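Local coordinates for protein YghZ aldo-keto reductase (Escherichia coli, PDB 3N6Q) that probably reduces aldehydes and ketones with a nicotinamide cofactor, as an aldo-keto reductase built on a TIM barrel, at residues B[44-47]-B[48-52]; B[79-82]-B[83-87]; B[176-179]-B[180-184]. All blocks are in the same frame, centred on the assembly; numbering follows the deposited sequence.

Interaction 1 (B[44-47]-B[48-52])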
loop_
_atom_site.group_PDB
_atom_site.type_symbol
_atom_site.label_atom_id
_atom_site.label_comp_id
_atom_site.label_asym_id
_atom_site.label_seq_id
_atom_site.Cartn_x
_atom_site.Cartn_y
_atom_site.Cartn_z
ATOM N N SER B 44 40.423 6.207 -2.566
ATOM C CA SER B 44 40.229 7.165 -3.677
ATOM C C SER B 44 38.781 7.553 -3.812
ATOM O O SER B 44 38.450 8.731 -3.998
ATOM C CB SER B 44 40.683 6.545 -4.997
ATOM O OG SER B 44 42.060 6.196 -4.910
ATOM N N GLN B 45 37.900 6.549 -3.785
ATOM C CA GLN B 45 36.450 6.812 -3.767
ATOM C C GLN B 45 36.025 7.729 -2.607
ATOM O O GLN B 45 35.191 8.622 -2.755
ATOM C CB GLN B 45 35.697 5.465 -3.724
ATOM C CG GLN B 45 36.075 4.473 -4.809
ATOM C CD GLN B 45 35.224 3.213 -4.670
ATOM O OE1 GLN B 45 34.081 3.291 -4.204
ATOM N NE2 GLN B 45 35.763 2.074 -5.041
ATOM N N ARG B 46 36.564 7.492 -1.409
ATOM C CA ARG B 46 36.125 8.215 -0.249
ATOM C C ARG B 46 36.449 9.697 -0.418
ATOM O O ARG B 46 35.652 10.554 -0.036
ATOM C CB ARG B 46 36.880 7.707 1.025
ATOM C CG ARG B 46 36.496 8.524 2.250
ATOM C CD ARG B 46 37.369 8.146 3.486
ATOM N NE ARG B 46 37.603 6.710 3.555
ATOM C CZ ARG B 46 36.754 5.843 4.079
ATOM N NH1 ARG B 46 35.574 6.259 4.564
ATOM N NH2 ARG B 46 37.106 4.553 4.114
ATOM N N ALA B 47 37.621 9.973 -0.953
ATOM C CA ALA B 47 38.093 11.371 -1.121
ATOM C C ALA B 47 37.189 12.131 -2.104
ATOM O O ALA B 47 36.832 13.336 -1.852
ATOM C CB ALA B 47 39.505 11.379 -1.608
ATOM N N ILE B 48 36.835 11.451 -3.203
ATOM C CA ILE B 48 35.856 11.968 -4.166
ATOM C C ILE B 48 34.496 12.305 -3.548
ATOM O O ILE B 48 33.967 13.427 -3.761
ATOM C CB ILE B 48 35.726 11.109 -5.453
ATOM C CG1 ILE B 48 37.095 10.905 -6.170
ATOM C CG2 ILE B 48 34.622 11.750 -6.366
ATOM C CD1 ILE B 48 37.207 9.681 -7.096
ATOM N N LEU B 49 33.851 11.374 -2.814
ATOM C CA LEU B 49 32.536 11.692 -2.233
ATOM C C LEU B 49 32.598 12.821 -1.252
ATOM O O LEU B 49 31.628 13.639 -1.114
ATOM C CB LEU B 49 31.890 10.451 -1.545
ATOM C CG LEU B 49 31.703 9.251 -2.502
ATOM C CD1 LEU B 49 31.036 8.055 -1.752
ATOM C CD2 LEU B 49 30.756 9.627 -3.669
ATOM N N ARG B 50 33.646 12.796 -0.420
ATOM C CA ARG B 50 33.719 13.812 0.620
ATOM C C ARG B 50 33.906 15.197 0.008
ATOM O O ARG B 50 33.321 16.153 0.462
ATOM C CB ARG B 50 34.914 13.558 1.555
ATOM C CG ARG B 50 34.674 12.359 2.492
ATOM C CD ARG B 50 35.886 12.252 3.442
ATOM N NE ARG B 50 35.681 11.245 4.495
ATOM C CZ ARG B 50 36.493 11.101 5.547
ATOM N NH1 ARG B 50 37.571 11.884 5.668
ATOM N NH2 ARG B 50 36.259 10.138 6.452
ATOM N N LYS B 51 34.760 15.260 -0.985
ATOM C CA LYS B 51 34.978 16.522 -1.687
ATOM C C LYS B 51 33.703 16.987 -2.377
ATOM O O LYS B 51 33.303 18.179 -2.216
ATOM C CB LYS B 51 36.145 16.403 -2.680
ATOM C CG LYS B 51 36.375 17.664 -3.586
ATOM C CD LYS B 51 36.761 18.878 -2.695
ATOM C CE LYS B 51 38.121 18.649 -2.055
ATOM N NZ LYS B 51 38.666 19.877 -1.382
ATOM N N ALA B 52 33.028 16.062 -3.095
ATOM C CA ALA B 52 31.750 16.406 -3.723
ATOM C C ALA B 52 30.802 17.077 -2.747
ATOM O O ALA B 52 30.290 18.186 -2.995
ATOM C CB ALA B 52 31.088 15.151 -4.345
#

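Interaction 2 (B[79-82]-B[83-87]). With MG (magnesium ion), chain J.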
loop_
_atom_site.group_PDB
_atom_site.type_symbol
_atom_site.label_atom_id
_atom_site.label_comp_id
_atom_site.label_asym_id
_atom_site.label_seq_id
_atom_site.Cartn_x
_atom_site.Cartn_y
_atom_site.Cartn_z
ATOM N N ARG B 79 28.852 1.358 1.438
ATOM C CA ARG B 79 29.825 1.275 2.556
ATOM C C ARG B 79 30.230 2.673 2.993
ATOM O O ARG B 79 30.350 2.977 4.202
ATOM C CB ARG B 79 31.067 0.580 2.053
ATOM C CG ARG B 79 30.879 -0.909 1.765
ATOM C CD ARG B 79 32.232 -1.546 1.416
ATOM N NE ARG B 79 33.132 -1.587 2.587
ATOM C CZ ARG B 79 34.416 -1.962 2.549
ATOM N NH1 ARG B 79 34.980 -2.355 1.403
ATOM N NH2 ARG B 79 35.142 -1.953 3.664
ATOM N N LEU B 80 30.534 3.510 2.001
ATOM C CA LEU B 80 30.977 4.886 2.310
ATOM C C LEU B 80 29.872 5.702 2.914
ATOM O O LEU B 80 30.143 6.545 3.818
ATOM C CB LEU B 80 31.607 5.574 1.088
ATOM C CG LEU B 80 32.887 4.886 0.630
ATOM C CD1 LEU B 80 33.302 5.494 -0.725
ATOM C CD2 LEU B 80 34.000 5.108 1.674
ATOM N N LEU B 81 28.609 5.446 2.503
ATOM C CA LEU B 81 27.459 6.122 3.109
ATOM C C LEU B 81 27.386 5.784 4.589
ATOM O O LEU B 81 27.148 6.671 5.433
ATOM C CB LEU B 81 26.140 5.700 2.476
ATOM C CG LEU B 81 25.519 6.209 1.188
ATOM C CD1 LEU B 81 23.988 5.805 1.265
ATOM C CD2 LEU B 81 25.717 7.757 1.098
ATOM N N ARG B 82 27.536 4.493 4.902
ATOM C CA ARG B 82 27.491 4.053 6.297
ATOM C C ARG B 82 28.666 4.614 7.089
ATOM O O ARG B 82 28.500 5.001 8.243
ATOM C CB ARG B 82 27.424 2.513 6.418
ATOM C CG ARG B 82 26.044 1.954 6.108
ATOM C CD ARG B 82 25.961 0.400 6.187
ATOM N NE ARG B 82 27.015 -0.281 5.434
ATOM C CZ ARG B 82 26.834 -0.864 4.252
ATOM N NH1 ARG B 82 25.645 -0.890 3.678
ATOM N NH2 ARG B 82 27.841 -1.452 3.661
ATOM N N GLU B 83 29.858 4.645 6.497
ATOM C CA GLU B 83 31.062 5.082 7.228
ATOM C C GLU B 83 31.082 6.603 7.442
ATOM O O GLU B 83 31.310 7.082 8.573
ATOM C CB GLU B 83 32.365 4.631 6.546
ATOM C CG GLU B 83 32.764 3.134 6.802
ATOM C CD GLU B 83 34.157 2.784 6.310
ATOM O OE1 GLU B 83 34.819 3.693 5.781
ATOM O OE2 GLU B 83 34.656 1.623 6.544
ATOM N N ASP B 84 30.735 7.369 6.392
ATOM C CA ASP B 84 30.973 8.825 6.404
ATOM C C ASP B 84 29.707 9.678 6.338
ATOM O O ASP B 84 29.766 10.893 6.607
ATOM C CB ASP B 84 31.870 9.200 5.231
ATOM C CG ASP B 84 33.321 8.775 5.423
ATOM O OD1 ASP B 84 33.750 8.476 6.570
ATOM O OD2 ASP B 84 34.055 8.823 4.418
ATOM N N PHE B 85 28.590 9.093 5.890
ATOM C CA PHE B 85 27.408 9.892 5.621
ATOM C C PHE B 85 26.188 9.449 6.417
ATOM O O PHE B 85 25.113 9.838 6.085
ATOM C CB PHE B 85 27.076 9.921 4.106
ATOM C CG PHE B 85 28.101 10.618 3.264
ATOM C CD1 PHE B 85 27.863 11.921 2.822
ATOM C CD2 PHE B 85 29.203 9.935 2.776
ATOM C CE1 PHE B 85 28.777 12.556 2.001
ATOM C CE2 PHE B 85 30.125 10.535 1.946
ATOM C CZ PHE B 85 29.932 11.880 1.586
ATOM N N ALA B 86 26.373 8.736 7.525
ATOM C CA ALA B 86 25.235 8.325 8.363
ATOM C C ALA B 86 24.398 9.468 8.888
ATOM O O ALA B 86 23.190 9.323 9.058
ATOM C CB ALA B 86 25.705 7.426 9.529
ATOM N N ALA B 87 24.987 10.617 9.149
ATOM C CA ALA B 87 24.174 11.710 9.615
ATOM C C ALA B 87 23.645 12.565 8.454
ATOM O O ALA B 87 22.950 13.552 8.698
ATOM C CB ALA B 87 24.955 12.579 10.596
HETATM MG MG MG J . 36.407 1.102 6.425
#

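Interaction 3 (B[176-179]-B[180-184])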
loop_
_atom_site.group_PDB
_atom_site.type_symbol
_atom_site.label_atom_id
_atom_site.label_comp_id
_atom_site.label_asym_id
_atom_site.label_seq_id
_atom_site.Cartn_x
_atom_site.Cartn_y
_atom_site.Cartn_z
ATOM N N GLN B 176 7.024 11.553 -23.939
ATOM C CA GLN B 176 5.668 12.016 -23.778
ATOM C C GLN B 176 4.686 10.896 -23.349
ATOM O O GLN B 176 3.814 11.126 -22.494
ATOM C CB GLN B 176 5.187 12.707 -25.074
ATOM C CG GLN B 176 3.706 13.101 -25.037
ATOM C CD GLN B 176 3.514 14.330 -24.221
ATOM O OE1 GLN B 176 4.338 15.243 -24.273
ATOM N NE2 GLN B 176 2.384 14.413 -23.510
ATOM N N LYS B 177 4.846 9.716 -23.938
ATOM C CA LYS B 177 4.013 8.591 -23.544
ATOM C C LYS B 177 4.244 8.260 -22.046
ATOM O O LYS B 177 3.292 7.973 -21.312
ATOM C CB LYS B 177 4.320 7.378 -24.445
ATOM C CG LYS B 177 3.390 6.168 -24.170
ATOM C CD LYS B 177 1.916 6.598 -24.166
ATOM C CE LYS B 177 1.023 5.378 -24.378
ATOM N NZ LYS B 177 -0.428 5.732 -24.343
ATOM N N MET B 178 5.503 8.227 -21.617
ATOM C CA MET B 178 5.763 7.840 -20.196
ATOM C C MET B 178 5.147 8.854 -19.263
ATOM O O MET B 178 4.648 8.534 -18.183
ATOM C CB MET B 178 7.273 7.712 -19.900
ATOM C CG MET B 178 7.990 6.616 -20.701
ATOM S SD MET B 178 7.411 4.951 -20.053
ATOM C CE MET B 178 7.568 5.395 -18.297
ATOM N N VAL B 179 5.185 10.139 -19.654
ATOM C CA VAL B 179 4.562 11.161 -18.824
ATOM C C VAL B 179 3.100 10.888 -18.666
ATOM O O VAL B 179 2.556 10.984 -17.533
ATOM C CB VAL B 179 4.730 12.601 -19.451
ATOM C CG1 VAL B 179 3.811 13.585 -18.724
ATOM C CG2 VAL B 179 6.180 13.008 -19.366
ATOM N N GLU B 180 2.433 10.574 -19.789
ATOM C CA GLU B 180 0.983 10.339 -19.741
ATOM C C GLU B 180 0.695 9.074 -18.907
ATOM O O GLU B 180 -0.305 9.027 -18.145
ATOM C CB GLU B 180 0.424 10.170 -21.178
ATOM C CG GLU B 180 0.601 11.497 -21.987
ATOM C CD GLU B 180 0.408 11.383 -23.526
ATOM O OE1 GLU B 180 0.323 10.259 -24.083
ATOM O OE2 GLU B 180 0.475 12.448 -24.205
ATOM N N LEU B 181 1.512 8.042 -19.124
ATOM C CA LEU B 181 1.302 6.756 -18.406
ATOM C C LEU B 181 1.485 6.928 -16.902
ATOM O O LEU B 181 0.600 6.560 -16.108
ATOM C CB LEU B 181 2.203 5.641 -18.967
ATOM C CG LEU B 181 1.797 5.124 -20.357
ATOM C CD1 LEU B 181 2.882 4.180 -20.834
ATOM C CD2 LEU B 181 0.362 4.462 -20.367
ATOM N N LEU B 182 2.537 7.631 -16.499
ATOM C CA LEU B 182 2.723 7.832 -15.083
ATOM C C LEU B 182 1.630 8.746 -14.534
ATOM O O LEU B 182 1.255 8.626 -13.373
ATOM C CB LEU B 182 4.104 8.415 -14.816
ATOM C CG LEU B 182 5.265 7.463 -15.081
ATOM C CD1 LEU B 182 6.556 8.294 -15.197
ATOM C CD2 LEU B 182 5.365 6.429 -13.924
ATOM N N ARG B 183 1.144 9.709 -15.340
ATOM C CA ARG B 183 0.052 10.559 -14.828
ATOM C C ARG B 183 -1.216 9.745 -14.504
ATOM O O ARG B 183 -1.994 10.113 -13.610
ATOM C CB ARG B 183 -0.288 11.665 -15.847
ATOM C CG ARG B 183 -1.537 12.470 -15.478
ATOM C CD ARG B 183 -1.727 13.502 -16.592
ATOM N NE ARG B 183 -0.571 14.401 -16.587
ATOM C CZ ARG B 183 0.207 14.697 -17.627
ATOM N NH1 ARG B 183 -0.038 14.192 -18.852
ATOM N NH2 ARG B 183 1.243 15.520 -17.417
ATOM N N GLU B 184 -1.396 8.577 -15.141
ATOM C CA GLU B 184 -2.567 7.755 -14.765
ATOM C C GLU B 184 -2.472 7.252 -13.331
ATOM O O GLU B 184 -3.495 6.852 -12.745
ATOM C CB GLU B 184 -2.775 6.586 -15.741
ATOM C CG GLU B 184 -3.013 7.049 -17.197
ATOM C CD GLU B 184 -2.990 5.900 -18.209
ATOM O OE1 GLU B 184 -2.862 4.723 -17.782
ATOM O OE2 GLU B 184 -3.073 6.168 -19.438
HETATM O O HOH W 1 -1.311 8.203 -23.534
#

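Interaction 1 (B[44-47]-B[48-52])
Arg46 and Arg50, one helical turn apart, run side by side and point the same way from helix 42-54. Their contact is made by the aliphatic part of the first against the polar end of the second: Arg46 CG lies 3.6 Å from Arg50 NE, and Arg46 CD sits over one face of the Arg50 guanidinium, 3.5 Å above its plane and displaced toward the rim. The Arg46 chain leaves with CG anti to its own N (chi1 176°) and then bends at chi3, which turns its guanidinium aside instead of laying it on its neighbour. The two planar groups are therefore inclined by 70°, with Arg46 NH1 and Arg50 NH2 still 4.4 Å apart. The proximity of these like charges is probably offset by acids: Arg46 forms salt bridges with Glu43, Glu83 and Asp84, and Arg50 shares Asp84 while making a cation-pi contact with Trp3.

Beneath the arginines the backbone is regular. Arg50 N donates to Arg46 O at 3.0 Å, and Leu49 N reaches Gln45 O at 3.1 Å. On another side of the helix Ile48 packs CG1 against Ser44 O at 3.4 Å and carries its apolar end to Phe36 and Leu308. Leu49 touches Leu80 and Phe60, while Lys51 forms a salt bridge with Glu309.

Buried aliphatic residues against the barrel and neighbouring helices, with i to i+4 arginines above them, make this an amphipathic outer helix of a beta-alpha-beta unit in the TIM barrel.

Interaction 2 (B[79-82]-B[83-87])
The C-terminal end of an outer TIM-barrel helix, 72-84, is where this contact forms, and a magnesium ion is modelled beside it. Three successive backbone bonds run through the last turn. Glu83 N donates to Arg79 O and Asp84 N to Leu80 O, the latter at 2.8 Å. The third, from Phe85 N to Leu81 O at 2.9 Å, is more bent, with an N-H...O angle of 137° and the donor above the carbonyl plane. This change of direction coincides with Phe85, the first residue to abandon helical backbone angles.

The side chains of Leu81 and Phe85 cross at about a right angle, and the leucine meets the aromatic residue at its stem, CD2 lying 3.9 Å from CB. The Phe85 ring instead brings its edge to Leu80 O, which lies near the ring plane, 3.7 Å from CD2. Beyond the turn, Leu92 touches both Leu81 and Phe85, and Trp3 meets the Phe85 ring edge-to-face.

Glu83 leaves with CG beside its own N (chi1 -79°), its CB and CG passing over Arg79 O, then extends outward, and its two carboxylate oxygens serve different partners. OE2 is 1.8 Å from the modelled magnesium ion, short enough to leave this bond's exact geometry doubtful, whereas OE1 forms a salt bridge with Arg46. The cation and the arginine would probably both stabilise the negative charge. Asp84, buried, turns its carboxylate to Arg46 and Arg50.

Acidic residues in the last turn of one helix, bridging to arginines of the preceding one, are here part of the helix-to-helix packing around the TIM barrel.

Interaction 3 (B[176-179]-B[180-184])
Gln176 and Glu180 join their side chains across one turn of helix 172-183, an outer helix of the TIM barrel in the beta-alpha-beta unit between strands 162-168 and 191-193. On its packed side, Val179 bears on Leu189, and its CG1 lies 3.5 Å from Arg183 NH2, the two side chains crossing at a slant. Leu181 bears on Met146 and Ala150 of helix 146-158, while Lys177 lays its aliphatic chain obliquely across it, CG 3.9 Å from Leu181 CD1. Met178 CE and Leu182 CD1 meet more loosely, at 4.4 Å.

The polar side is looser and partly water-mediated. Gln176 bends at chi2 (77°), bringing NE2 within 2.8 Å of Glu180 OE2. The carboxylate oxygen lies near the amide plane, yet the amide approaches from above the carboxylate plane. Gln176 OE1 meanwhile accepts from Asn215. Lys177 NZ stays 4.6 Å from Glu180 OE1, beyond a salt bridge. With an alanine here instead of Glu180, Gln176 NE2 would probably lose this acceptor and the Lys177 ammonium its water-bridged anion. A single water spans that charged pair, accepting from Lys177 NZ and donating to Glu180 OE1, at 2.7 Å from each.

Overall arrangement
Interactions 1 and 2 form one continuous patch, their centres 12 Å apart. Helices 42-54 and 72-84 meet there through salt bridges that include Arg50 NE to Asp84 OD2 and Arg46 NH1 to Glu83 OE1, each 2.9 Å long, with Leu49 CD1 packed 3.6 Å from Leu80 CD1. The magnesium ion lies at the outer end of this network, modelled beside Glu83 and about 4 Å from the Arg46 side chain. Interaction 3 belongs to a distant outer helix: its centre is 37 Å from that of interaction 1, across the chain's centre, and 36 Å from that of interaction 2. There Glu184 reaches Lys186 of the second subunit through a salt bridge.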